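Poly(A) ribonuclease POP2 (Saccharomyces cerevisiae, PDB 1UOC) degrades poly(A) RNA from its 3' end in vitro and is probably a catalytic subunit of the CCR4-NOT deadenylase, represented here by the RNase D domain of POP2. Local coordinates at residues Glu105-Pro108 / Lys109-Ile112; Val203-Ile206 / Ile207-Lys211. All coordinates share one frame; numbering follows the deposited sequence.

Contact 1. Residues Glu105-Pro108 / Lys109-Ile112; sequences EFDP and KKEI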
# COMPACT_ATOMS: atom_id res chain seq x y z
N GLU A 105 -1.65 -10.19 -14.59
CA GLU A 105 -1.35 -10.64 -15.94
C GLU A 105 -0.50 -9.61 -16.66
O GLU A 105 -0.66 -8.41 -16.46
CB GLU A 105 -2.64 -10.89 -16.73
CG GLU A 105 -3.39 -9.66 -17.18
CD GLU A 105 -4.80 -9.99 -17.67
OE1 GLU A 105 -5.45 -9.13 -18.31
OE2 GLU A 105 -5.26 -11.12 -17.40
N PHE A 106 0.43 -10.10 -17.47
CA PHE A 106 1.33 -9.24 -18.21
C PHE A 106 1.48 -9.75 -19.64
O PHE A 106 1.68 -10.95 -19.85
CB PHE A 106 2.68 -9.20 -17.51
CG PHE A 106 3.69 -8.36 -18.20
CD1 PHE A 106 3.52 -6.98 -18.29
CD2 PHE A 106 4.81 -8.94 -18.78
CE1 PHE A 106 4.45 -6.19 -18.94
CE2 PHE A 106 5.74 -8.16 -19.44
CZ PHE A 106 5.56 -6.78 -19.52
N ASP A 107 1.40 -8.84 -20.60
CA ASP A 107 1.50 -9.19 -22.02
C ASP A 107 2.94 -9.08 -22.54
O ASP A 107 3.47 -7.98 -22.70
CB ASP A 107 0.58 -8.27 -22.83
CG ASP A 107 -0.34 -7.45 -21.93
OD1 ASP A 107 0.17 -6.58 -21.17
OD2 ASP A 107 -1.58 -7.68 -21.96
N PRO A 108 3.58 -10.23 -22.81
CA PRO A 108 4.95 -10.33 -23.31
C PRO A 108 5.23 -9.55 -24.60
O PRO A 108 6.39 -9.42 -25.00
CB PRO A 108 5.14 -11.83 -23.50
CG PRO A 108 4.23 -12.42 -22.47
CD PRO A 108 3.00 -11.57 -22.63
N LYS A 109 4.19 -9.05 -25.24
CA LYS A 109 4.37 -8.31 -26.48
C LYS A 109 4.05 -6.82 -26.35
O LYS A 109 4.33 -6.05 -27.27
CB LYS A 109 3.54 -8.95 -27.59
CG LYS A 109 3.85 -8.45 -29.02
CD LYS A 109 5.17 -8.98 -29.58
CE LYS A 109 6.36 -8.07 -29.26
NZ LYS A 109 6.25 -6.73 -29.92
N LYS A 110 3.48 -6.41 -25.22
CA LYS A 110 3.18 -4.99 -25.03
C LYS A 110 4.53 -4.27 -24.97
O LYS A 110 5.33 -4.46 -24.05
CB LYS A 110 2.38 -4.77 -23.74
CG LYS A 110 3.10 -5.17 -22.45
CD LYS A 110 3.60 -3.95 -21.67
CE LYS A 110 2.48 -3.28 -20.89
NZ LYS A 110 1.38 -2.79 -21.76
N GLU A 111 4.78 -3.44 -25.97
CA GLU A 111 6.04 -2.70 -26.12
C GLU A 111 6.12 -1.41 -25.29
O GLU A 111 6.78 -0.46 -25.70
CB GLU A 111 6.21 -2.38 -27.60
CG GLU A 111 7.63 -2.32 -28.10
CD GLU A 111 7.76 -2.97 -29.47
OE1 GLU A 111 6.84 -2.80 -30.30
OE2 GLU A 111 8.78 -3.65 -29.72
N ILE A 112 5.50 -1.41 -24.12
CA ILE A 112 5.44 -0.24 -23.24
C ILE A 112 6.64 0.09 -22.32
O ILE A 112 6.60 1.09 -21.60
CB ILE A 112 4.12 -0.29 -22.38
CG1 ILE A 112 2.90 0.02 -23.27
CG2 ILE A 112 4.15 0.71 -21.22
CD1 ILE A 112 2.49 -1.11 -24.20
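Lys110 folds back toward Asp107 and Phe106 across a type I beta turn that runs from Asp107 to Lys110, with Pro108 and Lys109 at its two corners. Lys109 turns its bent chain away from the preceding residues, and its NZ comes to 4.0 Å from Glu111 OE2, a long salt bridge. Lys110 then closes the turn: its backbone N donates to Asp107 O at 3.0 Å, although the position of that oxygen is less certain than the rest. As modelled, the lysine chain lies beside the Phe106 ring, with CG crowded against Asp107 O and its exact place doubtful. The two side chains cross at about a right angle, with Lys110 CD 3.6 Å from Phe106 CE1. At the end of the chain, NZ stops 4.0 Å from Asp107 OD1, where a weak electrostatic attraction is likely, though the pair is beyond a salt bridge. Cutting Lys110 back to an alanine would probably uncover that side of the Phe106 ring and deprive the Asp107 carboxylate of its nearby positive charge. The turn lies between strand 99-103 and helix 115-123; Phe106 reaches Phe128 and His131 of helix 128-134 and Ile79 of strand 77-86, while Lys110 touches Asn77 of that strand.

Contact 2. Residues Val203-Ile206 / Ile207-Lys211; sequences VYKI and IQEFK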
# COMPACT_ATOMS: atom_id res chain seq x y z
N VAL A 203 3.00 11.12 7.89
CA VAL A 203 3.07 11.14 9.34
C VAL A 203 4.53 11.22 9.80
O VAL A 203 4.86 11.96 10.73
CB VAL A 203 2.44 9.86 9.97
CG1 VAL A 203 2.64 9.86 11.48
CG2 VAL A 203 0.96 9.80 9.65
N TYR A 204 5.40 10.47 9.12
CA TYR A 204 6.82 10.44 9.44
C TYR A 204 7.50 11.74 9.03
O TYR A 204 8.31 12.27 9.79
CB TYR A 204 7.48 9.25 8.74
CG TYR A 204 8.95 9.04 9.04
CD1 TYR A 204 9.42 8.98 10.35
CD2 TYR A 204 9.87 8.88 8.01
CE1 TYR A 204 10.77 8.76 10.63
CE2 TYR A 204 11.22 8.66 8.27
CZ TYR A 204 11.66 8.60 9.58
OH TYR A 204 13.00 8.38 9.83
N LYS A 205 7.17 12.26 7.85
CA LYS A 205 7.78 13.50 7.41
C LYS A 205 7.56 14.63 8.40
O LYS A 205 8.47 15.41 8.66
CB LYS A 205 7.26 13.95 6.03
CG LYS A 205 7.85 15.30 5.60
CD LYS A 205 7.75 15.59 4.10
CE LYS A 205 6.35 16.03 3.68
NZ LYS A 205 5.33 14.98 3.96
N ILE A 206 6.37 14.72 8.98
CA ILE A 206 6.15 15.80 9.92
C ILE A 206 6.75 15.49 11.28
O ILE A 206 7.00 16.40 12.07
CB ILE A 206 4.64 16.19 10.04
CG1 ILE A 206 3.95 15.39 11.13
CG2 ILE A 206 3.94 15.97 8.70
CD1 ILE A 206 2.60 15.98 11.49
N ILE A 207 6.98 14.21 11.58
CA ILE A 207 7.60 13.86 12.85
C ILE A 207 9.08 14.17 12.65
O ILE A 207 9.69 14.92 13.41
CB ILE A 207 7.49 12.35 13.19
CG1 ILE A 207 6.08 12.01 13.66
CG2 ILE A 207 8.51 11.99 14.26
CD1 ILE A 207 5.91 10.53 14.01
N GLN A 208 9.64 13.56 11.61
CA GLN A 208 11.04 13.73 11.25
C GLN A 208 11.17 15.05 10.51
O GLN A 208 11.70 15.10 9.40
CB GLN A 208 11.49 12.56 10.35
CG GLN A 208 12.83 11.96 10.74
CD GLN A 208 12.95 11.71 12.23
OE1 GLN A 208 13.11 12.66 13.00
NE2 GLN A 208 12.86 10.45 12.64
N GLU A 209 10.66 16.10 11.14
CA GLU A 209 10.67 17.45 10.61
C GLU A 209 10.46 18.34 11.84
O GLU A 209 10.65 19.55 11.81
CB GLU A 209 9.52 17.64 9.61
CG GLU A 209 9.73 18.71 8.56
CD GLU A 209 8.72 18.60 7.41
OE1 GLU A 209 7.51 18.79 7.65
OE2 GLU A 209 9.15 18.32 6.27
N PHE A 210 10.05 17.68 12.93
CA PHE A 210 9.80 18.33 14.21
C PHE A 210 11.07 18.24 15.05
O PHE A 210 11.23 18.98 16.03
CB PHE A 210 8.67 17.60 14.94
CG PHE A 210 7.48 18.46 15.24
CD1 PHE A 210 6.74 19.03 14.21
CD2 PHE A 210 7.08 18.69 16.55
CE1 PHE A 210 5.61 19.82 14.48
CE2 PHE A 210 5.96 19.47 16.84
CZ PHE A 210 5.23 20.03 15.80
N LYS A 211 11.96 17.33 14.66
CA LYS A 211 13.23 17.15 15.36
C LYS A 211 14.35 17.85 14.61
O LYS A 211 15.49 17.88 15.07
CB LYS A 211 13.55 15.65 15.50
CG LYS A 211 12.66 14.88 16.47
CD LYS A 211 12.99 15.16 17.94
CE LYS A 211 12.55 16.55 18.39
NZ LYS A 211 12.89 16.83 19.82
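Tyr204 and Gln208 carry a local contact at the C-terminal end of helix 200-207, where side chains four residues apart line up as the chain passes into the loop before helix 229-235. The backbone sets the spacing. Gln208 N donates to Tyr204 O over 2.6 Å in a nearly straight bond (164°), while Ile207 N divides itself between Val203 O and Tyr204 O, both bonds weak. With its CG anti to the backbone N (chi1 -177°), Tyr204 runs alongside the Gln208 side chain, both pointing the same way. Gln208 CB sits over one face of the ring, 4.1 Å from its centroid, in a CH-pi contact offset toward the rim. Beyond it the amide stands almost perpendicular to the ring, and NE2 makes a weak hydrogen bond to Tyr204 OH at 3.5 Å. The buried ring also packs on Thr231 and Leu232 of helix 229-235.

Two other pairs follow the same spacing. Val203 CG1 meets Ile207 CD1 at 4.2 Å, side by side. Glu209 is crowded against the Lys205 carbonyl in the model and its placement is doubtful; as built, the charges of this pair stay apart, with Lys205 NZ 5.6 Å from Glu209 OE2, too far for a salt bridge. Further on, Phe210 CD1 comes near Ile206 O, and Ile206 itself packs on Phe269 and Tyr278.

Past Ile207 the backbone turns sharply: Ile207 O accepts from both Glu209 N, at 2.7 Å, and Phe210 N, and Gln208 O is hydrogen-bonded to Tyr227 OH. The arrangement is that of a helix C-terminus whose chain leaves through an inverse gamma turn, centred here on Gln208.

How the contacts relate
Contact 1 closes well before contact 2 opens along the chain, and the two lie on opposite sides of its centre, with their own centres 40 Å apart and their nearest atoms about 29 Å apart. Each follows a strand of the same mixed sheet: contact 1 comes after strand 99-103, which lies next to the outermost strand 17-19. Contact 2 includes the end of helix 200-207, which follows 197-199, the outermost strand at the other side. They thus mark distant ends of one DEDD nuclease domain. Contact 1 is the nearer to the predicted metal site, Phe106 being about 10 Å from Glu46 between side chains; contact 2 lies away from the annotated sites.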